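Local coordinates for tudor domain-containing protein 1 (Mus musculus, PDB 4B9W) that helps to silence transposable elements in the male germline through the piRNA pathway, binding Piwi proteins that carry methylated arginines through its Tudor domains, at residues W82-V87 with L124-M129. Sequence-based numbering, arbitrary orientation.
Sequences WYRALV and LPFQGM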
ATOM      1  N   TRP A  82       6.158 -22.841  -0.235  1.00 12.33           N
ATOM      2  CA  TRP A  82       6.822 -21.746  -0.944  1.00 12.12           C
ATOM      3  C   TRP A  82       6.036 -21.268  -2.160  1.00 12.08           C
ATOM      4  O   TRP A  82       5.405 -22.052  -2.868  1.00 11.99           O
ATOM      5  CB  TRP A  82       8.221 -22.172  -1.310  1.00 12.30           C
ATOM      6  CG  TRP A  82       9.065 -22.417  -0.080  1.00 12.40           C
ATOM      7  CD1 TRP A  82       9.011 -23.504   0.802  1.00 12.46           C
ATOM      8  CD2 TRP A  82      10.111 -21.540   0.468  1.00 12.73           C
ATOM      9  NE1 TRP A  82       9.918 -23.363   1.814  1.00 12.57           N
ATOM     10  CE2 TRP A  82      10.614 -22.212   1.679  1.00 12.81           C
ATOM     11  CE3 TRP A  82      10.636 -20.306   0.109  1.00 12.65           C
ATOM     12  CZ2 TRP A  82      11.627 -21.667   2.451  1.00 12.74           C
ATOM     13  CZ3 TRP A  82      11.662 -19.766   0.897  1.00 12.89           C
ATOM     14  CH2 TRP A  82      12.151 -20.438   2.030  1.00 12.94           C
ATOM     15  N   TYR A  83       6.025 -19.962  -2.403  1.00 11.13           N
ATOM     16  CA  TYR A  83       5.392 -19.450  -3.608  1.00 10.91           C
ATOM     17  C   TYR A  83       6.235 -18.346  -4.231  1.00 10.54           C
ATOM     18  O   TYR A  83       7.175 -17.848  -3.620  1.00 10.16           O
ATOM     19  CB  TYR A  83       3.999 -18.911  -3.282  1.00 11.33           C
ATOM     20  CG  TYR A  83       3.053 -19.965  -2.754  1.00 11.64           C
ATOM     21  CD1 TYR A  83       2.346 -20.773  -3.623  1.00 11.69           C
ATOM     22  CD2 TYR A  83       2.886 -20.158  -1.377  1.00 12.08           C
ATOM     23  CE1 TYR A  83       1.490 -21.749  -3.160  1.00 12.26           C
ATOM     24  CE2 TYR A  83       2.017 -21.130  -0.893  1.00 12.44           C
ATOM     25  CZ  TYR A  83       1.316 -21.916  -1.795  1.00 12.43           C
ATOM     26  OH  TYR A  83       0.454 -22.891  -1.351  1.00 12.93           O
ATOM     27  N   ARG A  84       5.861 -17.963  -5.445  1.00 10.52           N
ATOM     28  CA  ARG A  84       6.495 -16.858  -6.144  1.00 10.80           C
ATOM     29  C   ARG A  84       6.114 -15.545  -5.481  1.00 10.53           C
ATOM     30  O   ARG A  84       4.993 -15.388  -4.998  1.00 10.42           O
ATOM     31  CB  ARG A  84       6.088 -16.847  -7.606  1.00 11.14           C
ATOM     32  CG  ARG A  84       6.481 -18.124  -8.352  1.00 11.28           C
ATOM     33  CD  ARG A  84       6.426 -17.934  -9.841  1.00 11.56           C
ATOM     34  NE  ARG A  84       5.061 -17.789 -10.355  1.00 11.80           N
ATOM     35  CZ  ARG A  84       4.771 -17.574 -11.633  1.00 11.89           C
ATOM     36  NH1 ARG A  84       5.743 -17.468 -12.530  1.00 11.83           N
ATOM     37  NH2 ARG A  84       3.504 -17.438 -12.023  1.00 12.01           N
ATOM     38  N   ALA A  85       7.064 -14.620  -5.443  1.00 10.31           N
ATOM     39  CA  ALA A  85       6.851 -13.352  -4.783  1.00 10.02           C
ATOM     40  C   ALA A  85       7.764 -12.260  -5.360  1.00 10.34           C
ATOM     41  O   ALA A  85       8.750 -12.550  -6.040  1.00  9.49           O
ATOM     42  CB  ALA A  85       7.093 -13.523  -3.297  1.00  9.90           C
ATOM     43  N   LEU A  86       7.371 -11.000  -5.117  1.00 10.92           N
ATOM     44  CA  LEU A  86       8.175  -9.822  -5.355  1.00 11.37           C
ATOM     45  C   LEU A  86       8.409  -9.107  -4.024  1.00 11.88           C
ATOM     46  O   LEU A  86       7.488  -8.968  -3.196  1.00 11.59           O
ATOM     47  CB  LEU A  86       7.470  -8.851  -6.327  1.00 11.84           C
ATOM     48  CG  LEU A  86       7.395  -9.166  -7.817  1.00 11.68           C
ATOM     49  CD1 LEU A  86       6.378  -8.232  -8.494  1.00 11.72           C
ATOM     50  CD2 LEU A  86       8.765  -9.070  -8.500  1.00 11.78           C
ATOM     51  N   VAL A  87       9.638  -8.632  -3.827  1.00 12.13           N
ATOM     52  CA  VAL A  87       9.964  -7.814  -2.669  1.00 12.36           C
ATOM     53  C   VAL A  87       9.196  -6.480  -2.753  1.00 13.11           C
ATOM     54  O   VAL A  87       9.345  -5.706  -3.710  1.00 13.29           O
ATOM     55  CB  VAL A  87      11.488  -7.597  -2.568  1.00 12.21           C
ATOM     56  CG1 VAL A  87      11.843  -6.622  -1.450  1.00 12.40           C
ATOM     57  CG2 VAL A  87      12.189  -8.935  -2.364  1.00 11.62           C
ATOM     58  N   LEU A 124       5.649 -19.020 -16.532  1.00 15.31           N
ATOM     59  CA  LEU A 124       4.218 -18.890 -16.326  1.00 14.58           C
ATOM     60  C   LEU A 124       3.907 -17.438 -15.915  1.00 14.10           C
ATOM     61  O   LEU A 124       4.549 -16.888 -15.029  1.00 14.08           O
ATOM     62  CB  LEU A 124       3.763 -19.860 -15.246  1.00 14.33           C
ATOM     63  CG  LEU A 124       2.272 -19.983 -14.977  1.00 14.35           C
ATOM     64  CD1 LEU A 124       1.560 -20.743 -16.102  1.00 14.22           C
ATOM     65  CD2 LEU A 124       2.078 -20.653 -13.626  1.00 13.74           C
ATOM     66  N   PRO A 125       2.951 -16.791 -16.592  1.00 13.87           N
ATOM     67  CA  PRO A 125       2.620 -15.416 -16.178  1.00 13.39           C
ATOM     68  C   PRO A 125       2.155 -15.390 -14.735  1.00 12.80           C
ATOM     69  O   PRO A 125       1.560 -16.360 -14.266  1.00 12.52           O
ATOM     70  CB  PRO A 125       1.468 -15.015 -17.128  1.00 13.42           C
ATOM     71  CG  PRO A 125       1.615 -15.931 -18.303  1.00 13.86           C
ATOM     72  CD  PRO A 125       2.233 -17.205 -17.807  1.00 13.56           C
ATOM     73  N   PHE A 126       2.407 -14.280 -14.044  1.00 12.73           N
ATOM     74  CA  PHE A 126       1.875 -14.090 -12.702  1.00 12.63           C
ATOM     75  C   PHE A 126       0.347 -14.092 -12.719  1.00 12.65           C
ATOM     76  O   PHE A 126      -0.284 -13.445 -13.556  1.00 12.49           O
ATOM     77  CB  PHE A 126       2.440 -12.819 -12.039  1.00 12.58           C
ATOM     78  CG  PHE A 126       3.940 -12.849 -11.785  1.00 12.24           C
ATOM     79  CD1 PHE A 126       4.713 -13.999 -11.986  1.00 11.93           C
ATOM     80  CD2 PHE A 126       4.591 -11.700 -11.317  1.00 12.19           C
ATOM     81  CE1 PHE A 126       6.078 -13.988 -11.740  1.00 11.72           C
ATOM     82  CE2 PHE A 126       5.965 -11.697 -11.071  1.00 11.74           C
ATOM     83  CZ  PHE A 126       6.706 -12.833 -11.291  1.00 11.58           C
ATOM     84  N   GLN A 127      -0.236 -14.837 -11.776  1.00 13.29           N
ATOM     85  CA  GLN A 127      -1.657 -15.246 -11.861  1.00 13.41           C
ATOM     86  C   GLN A 127      -2.598 -14.490 -10.936  1.00 13.69           C
ATOM     87  O   GLN A 127      -3.797 -14.589 -11.101  1.00 14.82           O
ATOM     88  CB  GLN A 127      -1.800 -16.733 -11.553  1.00 13.20           C
ATOM     89  CG  GLN A 127      -1.196 -17.670 -12.571  1.00 13.10           C
ATOM     90  CD  GLN A 127      -1.860 -17.599 -13.929  1.00 13.43           C
ATOM     91  OE1 GLN A 127      -3.081 -17.532 -14.031  1.00 13.65           O
ATOM     92  NE2 GLN A 127      -1.048 -17.627 -14.994  1.00 13.00           N
ATOM     93  N   GLY A 128      -2.070 -13.769  -9.951  1.00 13.13           N
ATOM     94  CA  GLY A 128      -2.889 -12.961  -9.064  1.00 13.34           C
ATOM     95  C   GLY A 128      -3.145 -11.608  -9.703  1.00 13.47           C
ATOM     96  O   GLY A 128      -2.355 -10.657  -9.549  1.00 13.08           O
ATOM     97  N   MET A 129      -4.248 -11.528 -10.434  1.00 13.38           N
ATOM     98  CA  MET A 129      -4.553 -10.342 -11.215  1.00 14.07           C
ATOM     99  C   MET A 129      -5.377  -9.380 -10.391  1.00 13.53           C
ATOM    100  O   MET A 129      -6.484  -9.745  -9.965  1.00 12.78           O
ATOM    101  CB  MET A 129      -5.342 -10.762 -12.462  1.00 15.48           C
ATOM    102  CG  MET A 129      -4.549 -11.662 -13.401  1.00 16.83           C
ATOM    103  SD  MET A 129      -2.998 -10.868 -13.905  1.00 20.11           S
ATOM    104  CE  MET A 129      -3.602  -9.236 -14.392  1.00 18.96           C
TER
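In this extended Tudor domain, the third of the protein, Arg84 on a strand of the five-stranded antiparallel Tudor sheet reaches the linker that leads from that sheet to the second, mixed sheet, and grips the backbone at Leu124 and Pro125. The grip is end-on: Arg84 NH1 donates to Leu124 O at 2.8 Å with an N-H...O angle of 161°, and Arg84 NH2 reaches the same Leu124 O at 3.2 Å. Both nitrogens come from one face of that carbonyl, whose oxygen lies almost in the guanidinium plane. A bend at chi3 (-70°) helps bring this NH1/NH2 end to the Leu124 carbonyl. A weak bond of 3.2 Å joins Arg84 NH2 to Pro125 O, which also accepts from Gln127 NE2, so that linker oxygen has donors from strand and linker alike. Phe126 sets its rim, not its face, over one side of the guanidinium: Phe126 CD1 lies 3.5 Å above the Arg84 guanidinium plane, Arg84 NH1 sits at the ring edge 3.6 Å from Phe126 CE1, and the two planes stand 82° apart, which excludes a parallel cation-pi stack. Leu86, two residues along the strand, meets the same ring at its edge, Leu86 CD1 to Phe126 CE2 at 4.3 Å. Asp102 OD1 pairs with Arg84 NH2 in a salt bridge and also accepts from Gln127 N, so strand and linker share one carboxylate. An alanine in place of Arg84 would probably leave the Leu124 carbonyl without its two donors, Asp102 without its salt-bridge partner and the Phe126 rim without its polar neighbour. Trp8 stacks on the Phe126 ring and Trp10 meets it edge-to-face, while helix 41-57 packs against both segments, touching Arg84 through Leu48 and Leu124 through Lys44, where the linker runs from the Tudor sheet toward strand 129-133.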